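Local coordinates for putative immunoglobulin A1 protease (Bacteroides ovatus, PDB 3N6Z), which is of unknown function but putatively an immunoglobulin A1 protease, its chain coiling for much of its length into a parallel beta-helix, at residues Q57-R62 / D85-L90; D78-G83 / I109-C114; I100-D105 / S121-L126; V133-A138 / C171-E176. One frame throughout, in Å; residues are numbered along the deposited sequence.

From the N terminus, the chain first passes through the short helical turns of 57-62 and meets itself again at 85-90, closing contact 1. Before that loop closes, 78-83 has already opened contact 2, which ends at 109-114, so the two cross. Contact 3, from 100-105 to 121-126, opens inside contact 2 and ends after it, crossing it, but follows contact 1 in series. Contact 4, 133-138 with 171-176, begins once all others are closed. Contacts 2 and 4 lie in the same parallel sheet, where strands 107-110 and 133-136 are neighbours. Contact 1 joins the N-terminal helical turns to loop 85-90, and contact 3 strand 100-105 to the buried turn 121-124 and the start of strand 125-131.

Contact 1 of 4, residues Q57-R62 / D85-L90; sequences QIRNMR and DDWQSL
Arg-59 and Arg-62 converge on Asp-86 in a salt-bridge network near the N-terminal end of the parallel beta-helix, where short helical turns pack against the loop 85-90. The side chains of Arg-59 and Asp-86 cross at about a right angle, and the arginine grips the carboxylate side-on. Its NE reaches OD1 of Asp-86 at 3.0 Å on the syn lone pair, while NH2 of Arg-59 reaches OD2 of Asp-86 at 2.9 Å. The two flat groups are turned 39° apart: OD2 of Asp-86 lies close to the guanidinium plane, but NH2 meets it 33° out of the carboxylate plane. Arg-62 bonds mainly to the backbone: its NH2 meets Asp-86 O at 2.7 Å, with that oxygen in the guanidinium plane but the donor well above the carbonyl plane, and makes only a long salt bridge to Asp-86 OD2. NE of Arg-62 is bonded to Tyr-13 OH, a second anchor that would restrict rotation of the guanidinium. Beside the network, Trp-87 turns a ring edge to the backbone, CZ3 of Trp-87 3.6 Å from Ile-58 O. Leu-90 crosses the selenomethionine Met-61 at roughly a right angle, its CD2 lying 3.7 Å from CB of Met-61. A bend at chi3 (67°) carries CE of Met-61 to 3.5 Å from CD1 of Leu-90. Water 1 donates to Gln-88 O at 2.8 Å and accepts a weak bond from Arg-62 NH1.

Contact 2 of 4, residues D78-G83 / I109-C114; sequences DIDMAG and IKNFKC
Met-81, deposited as selenomethionine, lies alongside Ile-109 and Phe-112 and points the same way as both, just past the short parallel strand pair that opens one sheet of the beta-helix. Its CB sits 3.6 Å from Lys-110 O. CG of Met-81 then reaches CG2 of Ile-109 at 4.0 Å. SE of Met-81 comes closer still to that methyl, 3.5 Å from Ile-109 CG2, and meets the Phe-112 ring obliquely in a Met-aromatic contact, 3.7 Å from Phe-112 CD1. A bend at chi3 of Met-81 (73°) swings CE of Met-81 to 3.9 Å from Phe-112 CD1, where it also packs on Trp-87. The backbone fixes the start of this path: Lys-110 N bonds to Ile-79 O at 2.7 Å, and Met-81 N returns a bond to Lys-110 O. On the other face of the strand pair, Asp-80 OD1 accepts from Asn-111 ND2 at 2.9 Å and, in an Asx turn, from Ala-82 N at 2.9 Å; the two donors approach from opposite faces of the carboxylate plane. Asn-111 OD1 is taken by Asn-137 ND2 on the next coil, a step reminiscent of the asparagine ladders of parallel beta-helices. With two N-H groups on a single oxygen, the negative charge of Asp-80 is probably stabilised, and the carboxylate ties the turn after its own strand to the turn after the next.

Contact 3 of 4, residues I100-D105 / S121-L126; sequences IDFDGD and SFFGVL
Phe-102, on strand 100-105, receives the edges of two consecutive phenylalanines, Phe-122 and Phe-123, forming an aromatic cluster in the interior of the beta-helix. The Phe-122 pair is T-shaped, with ring centroids of Phe-102 and Phe-122 5.7 Å apart and planes at 72°; CE2 of Phe-122 stands over one face of Phe-102, 4.1 Å from its CE2. The Phe-123 pair is edge-to-face too, but offset, with planes at 73°. Here CZ of Phe-123 comes in close to the root of the other side chain, 3.7 Å from Phe-102 CB. With CG anti to the backbone N (chi1 -171°), Phe-102 sets CG at the edge of the Phe-123 ring, in its plane. Phe-122 is further stacked on Trp-87.

Apolar contacts cover both faces of the Phe-123 ring, here from its own segment: Phe-122 CD2 sits over its centre, 3.5 Å above the plane, while Leu-126 CD1 lies on the opposite face, toward the rim. Ile-100 crosses Phe-123 obliquely, its CD1 3.9 Å from Phe-123 CD1 and its CG2 against CE1. Leu-126 CD1 also lies 4.2 Å from Ile-100 CB.

No polar bond crosses between the two segments; two shape the segments themselves. Ser-121 OG accepts from Gly-124 N at 2.8 Å in an ST motif, shaping the turn that carries both phenylalanines, and Asp-103 OD1 accepts from Asp-105 N in an Asx turn. The direct association of the segments thus rests on ring edges, ring faces and methyl groups, consistent with a contact held mainly by burial of hydrocarbon surface.

Contact 4 of 4, residues V133-A138 / C171-E176; sequences VGFVNA and CYTTGE
Gly-134 lies against the flat ring of Tyr-172 where two adjacent coils of the parallel beta-helix pair strands 133-136 and 172-174. Its CA sits over one face of the ring in a CH-pi contact, 3.8 Å from the Tyr-172 centroid; glycine has no side chain to keep the ring off the strand. Val-136 CG2 packs on the ring, 4.0 Å from Tyr-172 CE1. Around this, the parallel ladder sets the spacing, with Phe-135 N bonded to Tyr-172 O at 2.8 Å and Thr-174 N to Phe-135 O at 2.8 Å. Past Phe-135 the register slips by one residue, a beta bulge as the chains turn a corner. Thr-174 fills the step with both its oxygens, of which the backbone O accepts from Ala-138 N at 2.9 Å. Glu-176 N then bonds to Ala-138 O and resumes the pairing. Farther out, the tyrosine is held by its neighbours, the ring stacked on Tyr-205 and OH of Tyr-172 bonded to N of the C-terminal residue, Glu-363. OG1 of Thr-174, between its backbone N and carbonyl carbon (chi1 87°), meets Asn-137 N at 2.8 Å in a nearly straight bond of 173°.

Contact 1 of 4, residues Q57-R62 / D85-L90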
# COMPACT_ATOMS: atom_id res chain seq x y z
N GLN A 57 -18.30 8.48 -12.06
CA GLN A 57 -18.87 7.64 -11.01
C GLN A 57 -17.89 7.43 -9.84
O GLN A 57 -18.30 7.41 -8.67
CB GLN A 57 -19.40 6.33 -11.58
CG GLN A 57 -20.60 6.53 -12.52
CD GLN A 57 -21.13 5.26 -13.13
OE1 GLN A 57 -20.62 4.20 -12.89
NE2 GLN A 57 -22.13 5.38 -13.98
N ILE A 58 -16.61 7.22 -10.12
CA ILE A 58 -15.67 7.05 -9.03
C ILE A 58 -15.59 8.32 -8.16
O ILE A 58 -15.41 8.23 -6.93
CB ILE A 58 -14.26 6.55 -9.51
CG1 ILE A 58 -13.66 5.57 -8.49
CG2 ILE A 58 -13.32 7.68 -9.80
CD1 ILE A 58 -12.45 4.81 -9.03
N ARG A 59 -15.80 9.48 -8.77
CA ARG A 59 -15.86 10.74 -8.04
C ARG A 59 -17.14 10.91 -7.22
O ARG A 59 -17.20 11.79 -6.39
CB ARG A 59 -15.62 11.91 -8.98
CG ARG A 59 -14.18 11.92 -9.50
CD ARG A 59 -13.99 12.76 -10.75
NE ARG A 59 -14.32 14.14 -10.46
CZ ARG A 59 -15.30 14.83 -11.07
NH1 ARG A 59 -15.97 14.32 -12.11
NH2 ARG A 59 -15.56 16.06 -10.67
N ASN A 60 -18.13 10.06 -7.42
CA ASN A 60 -19.35 10.07 -6.60
C ASN A 60 -19.24 9.24 -5.33
O ASN A 60 -20.13 9.30 -4.48
CB ASN A 60 -20.60 9.64 -7.41
CG ASN A 60 -20.96 10.63 -8.51
OD1 ASN A 60 -20.72 11.85 -8.37
ND2 ASN A 60 -21.55 10.13 -9.61
N MSE A 61 -18.15 8.48 -5.16
CA MSE A 61 -18.00 7.64 -3.96
C MSE A 61 -18.16 8.49 -2.70
O MSE A 61 -18.81 8.07 -1.74
CB MSE A 61 -16.66 6.92 -3.93
CG MSE A 61 -16.49 5.89 -5.03
SE MSE A 61 -14.74 5.08 -5.00
CE MSE A 61 -14.92 4.14 -3.29
N ARG A 62 -17.49 9.64 -2.66
CA ARG A 62 -17.50 10.46 -1.44
C ARG A 62 -18.90 10.88 -1.02
O ARG A 62 -19.19 11.06 0.17
CB ARG A 62 -16.63 11.68 -1.63
CG ARG A 62 -17.05 12.60 -2.74
CD ARG A 62 -16.16 13.83 -2.54
NE ARG A 62 -15.49 14.31 -3.72
CZ ARG A 62 -14.28 14.91 -3.74
NH1 ARG A 62 -13.47 15.06 -2.65
NH2 ARG A 62 -13.87 15.33 -4.93
N ASP A 85 -8.75 16.52 -11.15
CA ASP A 85 -7.97 17.37 -10.26
C ASP A 85 -8.55 17.50 -8.86
O ASP A 85 -7.92 18.09 -7.98
CB ASP A 85 -7.90 18.79 -10.85
CG ASP A 85 -7.14 18.86 -12.14
OD1 ASP A 85 -6.30 17.99 -12.42
OD2 ASP A 85 -7.39 19.85 -12.87
N ASP A 86 -9.77 17.01 -8.65
CA ASP A 86 -10.50 17.33 -7.40
C ASP A 86 -10.53 16.22 -6.37
O ASP A 86 -11.34 16.28 -5.42
CB ASP A 86 -11.96 17.79 -7.72
CG ASP A 86 -12.84 16.69 -8.30
OD1 ASP A 86 -12.33 15.66 -8.78
OD2 ASP A 86 -14.09 16.87 -8.34
N TRP A 87 -9.68 15.20 -6.50
CA TRP A 87 -9.72 14.13 -5.50
C TRP A 87 -9.11 14.59 -4.19
O TRP A 87 -7.98 15.08 -4.17
CB TRP A 87 -8.95 12.92 -5.98
CG TRP A 87 -9.23 11.72 -5.17
CD1 TRP A 87 -8.47 11.23 -4.13
CD2 TRP A 87 -10.30 10.80 -5.34
NE1 TRP A 87 -9.03 10.07 -3.64
CE2 TRP A 87 -10.13 9.76 -4.39
CE3 TRP A 87 -11.39 10.71 -6.23
CZ2 TRP A 87 -11.00 8.68 -4.32
CZ3 TRP A 87 -12.24 9.63 -6.14
CH2 TRP A 87 -12.06 8.65 -5.18
N GLN A 88 -9.82 14.34 -3.11
CA GLN A 88 -9.21 14.26 -1.79
C GLN A 88 -9.62 12.89 -1.24
O GLN A 88 -10.64 12.31 -1.62
CB GLN A 88 -9.62 15.44 -0.91
CG GLN A 88 -9.15 16.79 -1.50
CD GLN A 88 -9.43 17.98 -0.60
OE1 GLN A 88 -9.94 17.83 0.51
NE2 GLN A 88 -9.06 19.16 -1.07
N SER A 89 -8.79 12.35 -0.36
CA SER A 89 -8.98 10.99 0.09
C SER A 89 -10.36 10.74 0.69
O SER A 89 -10.94 11.63 1.33
CB SER A 89 -7.88 10.58 1.04
OG SER A 89 -8.00 11.25 2.27
N LEU A 90 -10.89 9.55 0.46
CA LEU A 90 -12.28 9.27 0.85
C LEU A 90 -12.54 9.39 2.33
O LEU A 90 -13.59 9.90 2.73
CB LEU A 90 -12.68 7.88 0.33
CG LEU A 90 -12.78 7.76 -1.18
CD1 LEU A 90 -12.70 6.32 -1.65
CD2 LEU A 90 -14.10 8.42 -1.64
O HOH W 1 -13.32 12.62 -0.76

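Contact 2 of 4, residues D78-G83 / I109-C114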
# COMPACT_ATOMS: atom_id res chain seq x y z
N ASP A 78 -12.30 -0.93 -16.10
CA ASP A 78 -11.13 -0.12 -15.79
C ASP A 78 -11.57 1.34 -15.75
O ASP A 78 -12.48 1.74 -16.48
CB ASP A 78 -10.02 -0.26 -16.84
CG ASP A 78 -9.37 -1.64 -16.89
OD1 ASP A 78 -9.54 -2.45 -15.95
OD2 ASP A 78 -8.69 -1.90 -17.89
N ILE A 79 -10.92 2.12 -14.90
CA ILE A 79 -11.27 3.52 -14.68
C ILE A 79 -10.04 4.37 -14.96
O ILE A 79 -9.01 4.19 -14.32
CB ILE A 79 -11.75 3.79 -13.25
CG1 ILE A 79 -12.87 2.81 -12.88
CG2 ILE A 79 -12.18 5.30 -13.11
CD1 ILE A 79 -14.18 2.94 -13.67
N ASP A 80 -10.13 5.27 -15.90
CA ASP A 80 -9.00 6.17 -16.19
C ASP A 80 -9.37 7.54 -15.63
O ASP A 80 -10.31 8.19 -16.11
CB ASP A 80 -8.71 6.23 -17.69
CG ASP A 80 -7.44 6.99 -18.01
OD1 ASP A 80 -7.05 7.88 -17.23
OD2 ASP A 80 -6.86 6.72 -19.09
N MSE A 81 -8.60 7.95 -14.61
CA MSE A 81 -8.82 9.20 -13.90
C MSE A 81 -8.04 10.40 -14.46
O MSE A 81 -7.93 11.44 -13.80
CB MSE A 81 -8.53 9.00 -12.41
CG MSE A 81 -9.53 8.04 -11.75
SE MSE A 81 -9.24 7.81 -9.85
CE MSE A 81 -9.90 9.57 -9.31
N ALA A 82 -7.55 10.29 -15.69
CA ALA A 82 -6.87 11.41 -16.34
C ALA A 82 -7.77 12.64 -16.33
O ALA A 82 -8.97 12.54 -16.58
CB ALA A 82 -6.45 11.05 -17.75
N GLY A 83 -7.17 13.79 -16.06
CA GLY A 83 -7.90 15.03 -16.05
C GLY A 83 -8.68 15.34 -14.81
O GLY A 83 -9.33 16.41 -14.73
N ILE A 109 -7.35 1.14 -12.04
CA ILE A 109 -7.58 2.57 -11.95
C ILE A 109 -6.30 3.24 -12.45
O ILE A 109 -5.21 3.08 -11.85
CB ILE A 109 -7.89 3.01 -10.53
CG1 ILE A 109 -9.15 2.32 -10.00
CG2 ILE A 109 -8.07 4.56 -10.45
CD1 ILE A 109 -9.42 2.52 -8.52
N LYS A 110 -6.39 3.96 -13.55
CA LYS A 110 -5.23 4.57 -14.22
C LYS A 110 -5.17 6.06 -13.95
O LYS A 110 -6.19 6.75 -13.88
CB LYS A 110 -5.29 4.34 -15.75
CG LYS A 110 -5.37 2.94 -16.19
CD LYS A 110 -5.07 2.80 -17.71
CE LYS A 110 -3.64 3.19 -18.06
NZ LYS A 110 -3.21 2.57 -19.36
N ASN A 111 -3.94 6.58 -13.86
CA ASN A 111 -3.69 8.03 -13.85
C ASN A 111 -4.35 8.75 -12.67
O ASN A 111 -4.78 9.90 -12.77
CB ASN A 111 -4.12 8.65 -15.21
CG ASN A 111 -3.42 7.98 -16.38
OD1 ASN A 111 -2.22 7.70 -16.29
ND2 ASN A 111 -4.15 7.68 -17.44
N PHE A 112 -4.45 8.05 -11.54
CA PHE A 112 -4.94 8.64 -10.30
C PHE A 112 -3.92 9.60 -9.72
O PHE A 112 -2.75 9.25 -9.60
CB PHE A 112 -5.27 7.52 -9.30
CG PHE A 112 -5.48 8.01 -7.89
CD1 PHE A 112 -6.48 8.91 -7.61
CD2 PHE A 112 -4.73 7.51 -6.84
CE1 PHE A 112 -6.69 9.37 -6.32
CE2 PHE A 112 -4.92 7.96 -5.52
CZ PHE A 112 -5.92 8.89 -5.27
N LYS A 113 -4.34 10.82 -9.43
CA LYS A 113 -3.49 11.84 -8.81
C LYS A 113 -4.15 12.40 -7.57
O LYS A 113 -5.35 12.69 -7.57
CB LYS A 113 -3.21 13.01 -9.78
CG LYS A 113 -2.43 12.71 -11.01
CD LYS A 113 -2.21 14.01 -11.82
N CYS A 114 -3.36 12.60 -6.52
CA CYS A 114 -3.84 13.31 -5.33
C CYS A 114 -2.66 13.93 -4.59
O CYS A 114 -1.74 13.21 -4.19
CB CYS A 114 -4.61 12.37 -4.40
SG CYS A 114 -5.31 13.23 -2.94
O HOH W 2 -6.74 11.76 -10.87

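Contact 3 of 4, residues I100-D105 / S121-L126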
# COMPACT_ATOMS: atom_id res chain seq x y z
N ILE A 100 -15.31 1.15 4.46
CA ILE A 100 -15.44 0.89 3.02
C ILE A 100 -15.06 -0.53 2.68
O ILE A 100 -14.08 -1.08 3.20
CB ILE A 100 -14.55 1.87 2.20
CG1 ILE A 100 -14.99 3.32 2.40
CG2 ILE A 100 -14.54 1.49 0.70
CD1 ILE A 100 -13.99 4.36 1.88
N ASP A 101 -15.88 -1.16 1.85
CA ASP A 101 -15.56 -2.41 1.17
C ASP A 101 -15.45 -2.09 -0.31
O ASP A 101 -16.41 -1.66 -0.91
CB ASP A 101 -16.62 -3.50 1.42
CG ASP A 101 -16.19 -4.83 0.91
OD1 ASP A 101 -16.35 -5.06 -0.30
OD2 ASP A 101 -15.65 -5.63 1.70
N PHE A 102 -14.27 -2.31 -0.87
CA PHE A 102 -13.98 -1.99 -2.26
C PHE A 102 -13.45 -3.23 -2.98
O PHE A 102 -12.44 -3.81 -2.56
CB PHE A 102 -12.95 -0.85 -2.34
CG PHE A 102 -12.75 -0.30 -3.74
CD1 PHE A 102 -11.87 -0.90 -4.61
CD2 PHE A 102 -13.49 0.78 -4.18
CE1 PHE A 102 -11.68 -0.42 -5.89
CE2 PHE A 102 -13.34 1.26 -5.45
CZ PHE A 102 -12.41 0.66 -6.30
N ASP A 103 -14.13 -3.63 -4.04
CA ASP A 103 -13.70 -4.74 -4.88
C ASP A 103 -13.47 -4.22 -6.29
O ASP A 103 -14.41 -3.84 -6.97
CB ASP A 103 -14.77 -5.85 -4.87
CG ASP A 103 -14.36 -7.07 -5.67
OD1 ASP A 103 -13.18 -7.17 -6.10
OD2 ASP A 103 -15.24 -7.95 -5.83
N GLY A 104 -12.23 -4.23 -6.73
CA GLY A 104 -11.92 -3.80 -8.08
C GLY A 104 -12.32 -4.82 -9.14
O GLY A 104 -12.26 -4.51 -10.32
N ASP A 105 -12.63 -6.04 -8.72
CA ASP A 105 -13.00 -7.13 -9.64
C ASP A 105 -11.97 -7.28 -10.77
O ASP A 105 -12.34 -7.52 -11.92
CB ASP A 105 -14.42 -6.95 -10.18
CG ASP A 105 -14.95 -8.22 -10.86
OD1 ASP A 105 -14.54 -9.34 -10.47
OD2 ASP A 105 -15.78 -8.07 -11.77
N SER A 121 -4.10 10.12 -1.09
CA SER A 121 -4.19 8.71 -1.36
C SER A 121 -5.62 8.43 -1.81
O SER A 121 -6.49 9.32 -1.77
CB SER A 121 -3.90 7.87 -0.11
OG SER A 121 -4.87 8.07 0.90
N PHE A 122 -5.91 7.18 -2.20
CA PHE A 122 -7.25 6.87 -2.62
C PHE A 122 -8.22 6.91 -1.42
O PHE A 122 -9.19 7.68 -1.43
CB PHE A 122 -7.30 5.52 -3.37
CG PHE A 122 -8.58 5.31 -4.13
CD1 PHE A 122 -8.84 5.95 -5.33
CD2 PHE A 122 -9.53 4.44 -3.65
CE1 PHE A 122 -10.04 5.76 -6.03
CE2 PHE A 122 -10.71 4.23 -4.35
CZ PHE A 122 -10.93 4.88 -5.55
N PHE A 123 -7.94 6.13 -0.38
CA PHE A 123 -8.85 5.96 0.76
C PHE A 123 -8.57 6.91 1.93
O PHE A 123 -9.49 7.15 2.75
CB PHE A 123 -8.85 4.53 1.29
CG PHE A 123 -9.38 3.53 0.32
CD1 PHE A 123 -10.71 3.51 -0.05
CD2 PHE A 123 -8.53 2.61 -0.26
CE1 PHE A 123 -11.19 2.60 -0.96
CE2 PHE A 123 -9.00 1.67 -1.16
CZ PHE A 123 -10.34 1.66 -1.51
N GLY A 124 -7.32 7.37 2.09
CA GLY A 124 -6.95 8.18 3.26
C GLY A 124 -6.69 7.34 4.49
O GLY A 124 -5.52 7.13 4.86
N VAL A 125 -7.76 6.81 5.05
CA VAL A 125 -7.73 5.83 6.13
C VAL A 125 -8.71 4.73 5.73
O VAL A 125 -9.89 5.01 5.58
CB VAL A 125 -8.12 6.42 7.51
CG1 VAL A 125 -8.25 5.30 8.56
CG2 VAL A 125 -7.13 7.53 7.92
N LEU A 126 -8.19 3.51 5.53
CA LEU A 126 -9.03 2.38 5.11
C LEU A 126 -9.41 1.52 6.32
O LEU A 126 -8.53 0.86 6.92
CB LEU A 126 -8.34 1.55 4.03
CG LEU A 126 -9.18 0.35 3.54
CD1 LEU A 126 -10.60 0.73 3.04
CD2 LEU A 126 -8.42 -0.42 2.46

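Contact 4 of 4, residues V133-A138 / C171-E176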
# COMPACT_ATOMS: atom_id res chain seq x y z
N VAL A 133 -7.75 -4.79 -7.11
CA VAL A 133 -7.59 -3.59 -7.94
C VAL A 133 -6.11 -3.28 -8.15
O VAL A 133 -5.30 -3.44 -7.24
CB VAL A 133 -8.36 -2.36 -7.35
CG1 VAL A 133 -7.74 -1.87 -6.02
CG2 VAL A 133 -8.45 -1.22 -8.36
N GLY A 134 -5.78 -2.77 -9.34
CA GLY A 134 -4.49 -2.19 -9.62
C GLY A 134 -4.59 -0.71 -9.85
O GLY A 134 -5.57 -0.24 -10.43
N PHE A 135 -3.60 0.02 -9.37
CA PHE A 135 -3.43 1.44 -9.68
C PHE A 135 -2.25 1.58 -10.62
O PHE A 135 -1.12 1.25 -10.25
CB PHE A 135 -3.20 2.28 -8.41
CG PHE A 135 -4.41 2.44 -7.56
CD1 PHE A 135 -4.82 1.42 -6.72
CD2 PHE A 135 -5.12 3.63 -7.58
CE1 PHE A 135 -5.93 1.58 -5.92
CE2 PHE A 135 -6.24 3.78 -6.80
CZ PHE A 135 -6.65 2.77 -5.96
N VAL A 136 -2.49 2.04 -11.84
CA VAL A 136 -1.45 2.21 -12.86
C VAL A 136 -1.13 3.69 -13.03
O VAL A 136 -2.03 4.50 -13.24
CB VAL A 136 -1.88 1.58 -14.20
CG1 VAL A 136 -0.90 1.95 -15.33
CG2 VAL A 136 -2.08 0.06 -14.06
N ASN A 137 0.15 4.03 -12.90
CA ASN A 137 0.61 5.43 -13.06
C ASN A 137 -0.11 6.39 -12.14
O ASN A 137 -0.57 7.46 -12.54
CB ASN A 137 0.48 5.94 -14.52
CG ASN A 137 1.19 7.29 -14.71
OD1 ASN A 137 2.32 7.47 -14.24
ND2 ASN A 137 0.49 8.25 -15.32
N ALA A 138 -0.23 5.99 -10.87
CA ALA A 138 -0.72 6.87 -9.84
C ALA A 138 0.37 7.85 -9.45
O ALA A 138 1.56 7.56 -9.54
CB ALA A 138 -1.18 6.06 -8.61
N CYS A 171 -3.86 -6.66 -4.72
CA CYS A 171 -3.80 -5.34 -5.32
C CYS A 171 -2.38 -5.01 -5.76
O CYS A 171 -1.41 -5.60 -5.29
CB CYS A 171 -4.31 -4.26 -4.36
SG CYS A 171 -6.04 -4.38 -3.93
N TYR A 172 -2.25 -4.00 -6.61
CA TYR A 172 -0.94 -3.50 -6.99
C TYR A 172 -0.97 -2.04 -7.30
O TYR A 172 -2.04 -1.47 -7.57
CB TYR A 172 -0.36 -4.31 -8.16
CG TYR A 172 -0.89 -4.01 -9.55
CD1 TYR A 172 -0.26 -3.08 -10.36
CD2 TYR A 172 -1.94 -4.75 -10.09
CE1 TYR A 172 -0.66 -2.88 -11.69
CE2 TYR A 172 -2.37 -4.55 -11.42
CZ TYR A 172 -1.71 -3.64 -12.21
OH TYR A 172 -2.10 -3.47 -13.53
N THR A 173 0.20 -1.42 -7.23
CA THR A 173 0.39 -0.03 -7.60
C THR A 173 1.63 0.18 -8.44
O THR A 173 2.65 -0.51 -8.28
CB THR A 173 0.44 0.92 -6.40
OG1 THR A 173 1.65 0.68 -5.67
CG2 THR A 173 -0.76 0.73 -5.46
N THR A 174 1.52 1.15 -9.32
CA THR A 174 2.66 1.69 -10.10
C THR A 174 2.53 3.20 -10.11
O THR A 174 1.43 3.75 -9.92
CB THR A 174 2.74 1.12 -11.54
OG1 THR A 174 1.94 1.89 -12.45
CG2 THR A 174 2.30 -0.38 -11.60
N GLY A 175 3.65 3.89 -10.35
CA GLY A 175 3.69 5.34 -10.36
C GLY A 175 4.65 5.91 -9.33
O GLY A 175 5.81 5.49 -9.28
N GLU A 176 4.18 6.85 -8.52
CA GLU A 176 5.03 7.55 -7.57
C GLU A 176 4.29 7.97 -6.32
O GLU A 176 3.12 8.35 -6.36
CB GLU A 176 5.67 8.79 -8.19
CG GLU A 176 4.69 9.86 -8.60
CD GLU A 176 5.34 11.16 -9.11
OE1 GLU A 176 6.56 11.34 -8.98
OE2 GLU A 176 4.60 12.01 -9.62